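Local coordinates for protein PTS system, IIA component (Enterococcus faecalis, PDB 3BED) that probably passes phosphoryl groups along as the IIA component of a mannose/sorbose-type sugar phosphotransferase system, at residues A[7-12]-A[64-69]; A[35-40]-A[50-55]. One frame throughout, in Å; residues are numbered along the deposited sequence. Where two conformers were deposited one is given.

Contact 1 (7-12 with 64-69) is the core of the pair: two neighbouring parallel strands near the middle of the chain, joined by a regular ladder of backbone hydrogen bonds and by buried aliphatic packing. Contact 2 (35-40 with 50-55) lies farther out and is partly buried, an edge strand under a helix, held by a few methyl contacts and one lysine that grips a carbonyl. Their centres are about 10 Å apart, and both contacts belong to one sheet, since strand 35-39 runs beside strand 7-13. There Leu10 N probably bonds to Ala35 O, and the selenomethionine side chain of Met11 packs against Val37. Helix 44-59 leads on into strand 64-68.

Contact 1 (A[7-12]-A[64-69]); sequences KLILMS and TLVLAD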
loop_
_atom_site.group_PDB
_atom_site.type_symbol
_atom_site.label_atom_id
_atom_site.label_comp_id
_atom_site.label_asym_id
_atom_site.label_seq_id
_atom_site.Cartn_x
_atom_site.Cartn_y
_atom_site.Cartn_z
ATOM N N LYS A 7 10.408 10.842 -13.676
ATOM C CA LYS A 7 9.067 10.343 -13.954
ATOM C C LYS A 7 8.706 9.202 -12.974
ATOM O O LYS A 7 9.591 8.438 -12.536
ATOM C CB LYS A 7 8.938 9.859 -15.385
ATOM C CG LYS A 7 9.147 11.030 -16.397
ATOM C CD LYS A 7 7.887 11.911 -16.503
ATOM C CE LYS A 7 8.161 13.210 -17.260
ATOM N NZ LYS A 7 7.336 14.336 -16.751
ATOM N N LEU A 8 7.428 9.140 -12.612
ATOM C CA LEU A 8 6.936 8.082 -11.696
ATOM C C LEU A 8 6.042 7.100 -12.411
ATOM O O LEU A 8 5.222 7.471 -13.294
ATOM C CB LEU A 8 6.174 8.677 -10.515
ATOM C CG LEU A 8 6.948 9.646 -9.639
ATOM C CD1 LEU A 8 5.977 10.173 -8.580
ATOM C CD2 LEU A 8 8.164 8.999 -8.994
ATOM N N ILE A 9 6.189 5.834 -12.017
ATOM C CA ILE A 9 5.342 4.762 -12.541
ATOM C C ILE A 9 4.952 3.945 -11.316
ATOM O O ILE A 9 5.832 3.502 -10.577
ATOM C CB ILE A 9 6.086 3.868 -13.538
ATOM C CG1 ILE A 9 6.642 4.697 -14.720
ATOM C CG2 ILE A 9 5.110 2.737 -14.034
ATOM C CD1 ILE A 9 7.489 3.918 -15.707
ATOM N N LEU A 10 3.671 3.692 -11.133
ATOM C CA LEU A 10 3.257 2.751 -10.049
ATOM C C LEU A 10 2.771 1.492 -10.715
ATOM O O LEU A 10 2.008 1.559 -11.663
ATOM C CB LEU A 10 2.123 3.359 -9.181
ATOM C CG LEU A 10 2.287 4.793 -8.627
ATOM C CD1 LEU A 10 1.154 5.099 -7.677
ATOM C CD2 LEU A 10 3.627 4.957 -7.941
HETATM N N MSE A 11 3.190 0.338 -10.194
HETATM C CA MSE A 11 2.875 -0.937 -10.828
HETATM C C MSE A 11 2.386 -1.896 -9.798
HETATM O O MSE A 11 2.959 -2.002 -8.700
HETATM C CB MSE A 11 4.132 -1.571 -11.468
HETATM C CG MSE A 11 4.759 -0.729 -12.524
HETATM SE SE MSE A 11 6.170 -1.731 -13.465
HETATM C CE MSE A 11 5.173 -3.017 -14.341
ATOM N N SER A 12 1.343 -2.646 -10.174
ATOM C CA SER A 12 0.855 -3.652 -9.223
ATOM C C SER A 12 0.129 -4.793 -9.866
ATOM O O SER A 12 -0.301 -4.687 -11.028
ATOM C CB SER A 12 -0.132 -3.045 -8.191
ATOM O OG SER A 12 -1.385 -2.678 -8.761
ATOM N N THR A 64 13.647 7.844 -14.187
ATOM C CA THR A 64 12.332 7.279 -13.911
ATOM C C THR A 64 12.373 6.381 -12.701
ATOM O O THR A 64 13.341 5.642 -12.523
ATOM C CB THR A 64 11.872 6.443 -15.114
ATOM O OG1 THR A 64 11.719 7.305 -16.263
ATOM C CG2 THR A 64 10.523 5.776 -14.803
ATOM N N LEU A 65 11.342 6.438 -11.848
ATOM C CA LEU A 65 11.255 5.520 -10.718
ATOM C C LEU A 65 9.965 4.744 -10.802
ATOM O O LEU A 65 8.878 5.328 -10.952
ATOM C CB LEU A 65 11.260 6.320 -9.436
ATOM C CG LEU A 65 11.262 5.579 -8.118
ATOM C CD1 LEU A 65 12.293 4.481 -8.069
ATOM C CD2 LEU A 65 11.557 6.604 -7.044
ATOM N N VAL A 66 10.095 3.432 -10.700
ATOM C CA VAL A 66 8.934 2.554 -10.580
ATOM C C VAL A 66 8.756 2.278 -9.090
ATOM O O VAL A 66 9.719 1.911 -8.395
ATOM C CB VAL A 66 9.160 1.179 -11.272
ATOM C CG1 VAL A 66 8.039 0.211 -10.907
ATOM C CG2 VAL A 66 9.173 1.360 -12.804
ATOM N N LEU A 67 7.538 2.460 -8.598
ATOM C CA LEU A 67 7.169 2.004 -7.243
ATOM C C LEU A 67 6.315 0.780 -7.471
ATOM O O LEU A 67 5.206 0.905 -8.028
ATOM C CB LEU A 67 6.352 3.057 -6.517
ATOM C CG LEU A 67 7.072 4.405 -6.330
ATOM C CD1 LEU A 67 6.322 5.313 -5.370
ATOM C CD2 LEU A 67 8.556 4.217 -5.903
ATOM N N ALA A 68 6.826 -0.394 -7.080
ATOM C CA ALA A 68 6.116 -1.674 -7.376
ATOM C C ALA A 68 5.478 -2.186 -6.112
ATOM O O ALA A 68 6.034 -1.996 -4.986
ATOM C CB ALA A 68 7.160 -2.740 -7.876
ATOM N N ASP A 69 4.366 -2.883 -6.282
ATOM C CA ASP A 69 3.676 -3.396 -5.094
ATOM C C ASP A 69 4.484 -4.375 -4.266
ATOM O O ASP A 69 4.520 -4.227 -3.059
ATOM C CB ASP A 69 2.287 -3.987 -5.418
ATOM C CG ASP A 69 2.319 -5.143 -6.435
ATOM O OD1 ASP A 69 3.399 -5.443 -7.027
ATOM O OD2 ASP A 69 1.199 -5.686 -6.699
#
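Five backbone hydrogen bonds zip residues 7-12 to residues 64-69 as parallel strands in even register, Lys7 beside Thr64 through Met11 beside Ala68. The bond from Leu65 N to Lys7 O is short and nearly straight, 2.7 Å with 167° at the hydrogen. The last rung, Asp69 N to Met11 O at 2.9 Å, is more bent (138°), just where the second strand gives way to loop.

The tight packing runs from Ile9 through Met11. On one face the side chain of Met11, a selenomethionine, crosses Val66 obliquely and rests its SE on Val66 CG1, 3.7 Å away, while Ile9 sends CD1 back toward the start of the strands, where it meets Thr64 CG2 at 3.7 Å. On the other face Leu10 and Leu67 lie alongside each other, pointing the same way, with Leu10 CD2 only 3.6 Å from Leu67 CB. Leu8 and Leu65 repeat this side-by-side arrangement more loosely, Leu8 CD2 standing 4.1 Å from Leu65 CB.

The open side is at Lys7. Only the root of its side chain touches, CB lying 3.9 Å from Thr64 OG1; a bend at chi2 (-78°) starts the chain on a course away toward solvent. Thr64 OG1 itself bonds to Val62 O. At the far, buried end Asp69 OD2 sits 3.3 Å from Ser12 CB, in van der Waals contact, and accepts the backbone N-H of His13, while Ser12 OG takes the N-H of Ala17.

Leu8 and Leu10 bond through their backbones to strand 35-39, and Leu65 and Val66 touch strand 89-93, so this pair forms the inside of the sheet. Helix 44-59 covers Ile9 and Met11, with helix 74-82 next to it over Met11, Val66 and Ala68.

Contact 2 (A[35-40]-A[50-55]); sequences AIVSMT and AKLAAI
The flat groups here are the peptide units of strand 35-39. Ala35 and Val37 lie on the strand face that meets Ile55, Lys51 and Leu52 of helix 44-59; on the other face Ile36 touches Leu21 and Ser38 touches Glu18, both of helix 16-28. Along one edge of the strand the backbone of Ala35, Val37 and Met39 bonds to strand 7-13; the other edge, carrying Ile36 O and both polar backbone atoms of Ser38, meets the helix and a water. Ser38 O receives Lys51 NZ at 2.9 Å, and the ammonium stands nearly along the C=O axis (163°). Ser38 N donates to a water 3.2 Å from it, which also takes a weak bond from Lys51 NZ at 3.5 Å. Ile55 CD1 packs against Ile36 O.

Lys51 reaches this edge with its chain fully extended beyond CG toward the end of the strand. Its ammonium group also forms a salt bridge with Asp43, whose OD2 accepts the N-H of Thr40, so one carboxylate fixes the lysine tip and the turn that follows the strand. That pairing should help keep the lysine charged.

Val37 is the main apolar bearing. Its two methyls divide the helix surface: CG1 lies 4.0 Å from Lys51 CB, and CG2 is 3.7 Å from Ile55 CD1 and 4.1 Å from Leu52 CA. Ile55, with its chain stretched out (chi2 164°), crosses Val37 obliquely, while its other branch, CG2, sits 3.8 Å from Ala35 CB.

Residues 50-55 of the helix run almost antiparallel (170°) to strand 35-39, the segment axes coming within 8.6 Å. This is the first half of a right-handed beta-alpha-beta crossover that ends in strand 64-68 beyond strand 7-13, part of the 2-1-3-4 parallel sheet of this IIA domain.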
loop_
_atom_site.group_PDB
_atom_site.type_symbol
_atom_site.label_atom_id
_atom_site.label_comp_id
_atom_site.label_asym_id
_atom_site.label_seq_id
_atom_site.Cartn_x
_atom_site.Cartn_y
_atom_site.Cartn_z
ATOM N N ALA A 35 2.506 7.304 -14.322
ATOM C CA ALA A 35 1.937 6.274 -15.203
ATOM C C ALA A 35 1.628 5.068 -14.331
ATOM O O ALA A 35 2.136 4.961 -13.219
ATOM C CB ALA A 35 2.927 5.910 -16.294
ATOM N N ILE A 36 0.745 4.207 -14.826
ATOM C CA ILE A 36 0.316 3.042 -14.035
ATOM C C ILE A 36 0.418 1.807 -14.887
ATOM O O ILE A 36 0.045 1.833 -16.064
ATOM C CB ILE A 36 -1.197 3.194 -13.626
ATOM C CG1 ILE A 36 -1.423 4.448 -12.748
ATOM C CG2 ILE A 36 -1.699 1.952 -12.963
ATOM C CD1 ILE A 36 -0.646 4.425 -11.386
ATOM N N VAL A 37 0.913 0.718 -14.302
ATOM C CA VAL A 37 0.722 -0.641 -14.872
ATOM C C VAL A 37 -0.107 -1.465 -13.898
ATOM O O VAL A 37 0.294 -1.663 -12.725
ATOM C CB VAL A 37 2.039 -1.377 -15.120
ATOM C CG1 VAL A 37 1.773 -2.818 -15.659
ATOM C CG2 VAL A 37 2.924 -0.562 -16.062
ATOM N N SER A 38 -1.253 -1.905 -14.400
ATOM C CA SER A 38 -2.201 -2.745 -13.679
ATOM C C SER A 38 -2.152 -4.122 -14.313
ATOM O O SER A 38 -2.654 -4.319 -15.453
ATOM C CB SER A 38 -3.608 -2.165 -13.849
ATOM O OG SER A 38 -3.693 -0.923 -13.147
HETATM N N MSE A 39 -1.489 -5.070 -13.649
HETATM C CA MSE A 39 -1.384 -6.409 -14.235
HETATM C C MSE A 39 -2.635 -7.199 -13.899
HETATM O O MSE A 39 -2.884 -7.540 -12.748
HETATM C CB MSE A 39 -0.158 -7.171 -13.703
HETATM C CG MSE A 39 -0.068 -8.562 -14.343
HETATM SE SE MSE A 39 1.387 -9.615 -13.599
HETATM C CE MSE A 39 0.576 -10.000 -11.967
ATOM N N THR A 40 -3.429 -7.507 -14.892
ATOM C CA THR A 40 -4.649 -8.254 -14.623
ATOM C C THR A 40 -4.369 -9.753 -14.583
ATOM O O THR A 40 -3.240 -10.205 -14.878
ATOM C CB THR A 40 -5.677 -8.009 -15.717
ATOM O OG1 THR A 40 -5.216 -8.612 -16.917
ATOM C CG2 THR A 40 -5.884 -6.507 -15.914
ATOM N N ALA A 50 4.823 -5.785 -21.972
ATOM C CA ALA A 50 4.412 -4.904 -23.053
ATOM C C ALA A 50 3.820 -3.610 -22.478
ATOM O O ALA A 50 4.050 -2.519 -23.017
ATOM C CB ALA A 50 3.401 -5.594 -23.986
ATOM N N LYS A 51 3.069 -3.709 -21.383
ATOM C CA LYS A 51 2.465 -2.506 -20.789
ATOM C C LYS A 51 3.553 -1.573 -20.270
ATOM O O LYS A 51 3.485 -0.360 -20.497
ATOM C CB LYS A 51 1.514 -2.878 -19.663
ATOM C CG LYS A 51 0.199 -3.447 -20.169
ATOM C CD LYS A 51 -0.690 -3.804 -18.976
ATOM C CE LYS A 51 -2.065 -4.254 -19.431
ATOM N NZ LYS A 51 -3.047 -4.464 -18.279
ATOM N N LEU A 52 4.544 -2.120 -19.557
ATOM C CA LEU A 52 5.612 -1.240 -19.094
ATOM C C LEU A 52 6.413 -0.699 -20.298
ATOM O O LEU A 52 6.835 0.468 -20.302
ATOM C CB LEU A 52 6.561 -1.967 -18.151
ATOM C CG LEU A 52 7.697 -1.153 -17.568
ATOM C CD1 LEU A 52 7.180 0.085 -16.830
ATOM C CD2 LEU A 52 8.593 -1.999 -16.666
ATOM N N ALA A 53 6.635 -1.548 -21.295
ATOM C CA ALA A 53 7.484 -1.128 -22.443
ATOM C C ALA A 53 6.835 0.071 -23.155
ATOM O O ALA A 53 7.546 0.997 -23.561
ATOM C CB ALA A 53 7.663 -2.266 -23.441
ATOM N N ALA A 54 5.500 0.064 -23.269
ATOM C CA ALA A 54 4.801 1.167 -23.949
ATOM C C ALA A 54 5.053 2.495 -23.248
ATOM O O ALA A 54 5.251 3.532 -23.907
ATOM C CB ALA A 54 3.344 0.869 -24.039
ATOM N N ILE A 55 5.054 2.474 -21.918
ATOM C CA ILE A 55 5.305 3.660 -21.122
ATOM C C ILE A 55 6.768 4.087 -21.219
ATOM O O ILE A 55 7.080 5.266 -21.463
ATOM C CB ILE A 55 4.967 3.361 -19.657
ATOM C CG1 ILE A 55 3.452 3.133 -19.521
ATOM C CG2 ILE A 55 5.445 4.495 -18.756
ATOM C CD1 ILE A 55 3.057 2.468 -18.205
HETATM O O HOH W 1 -2.309 -1.197 -17.308
#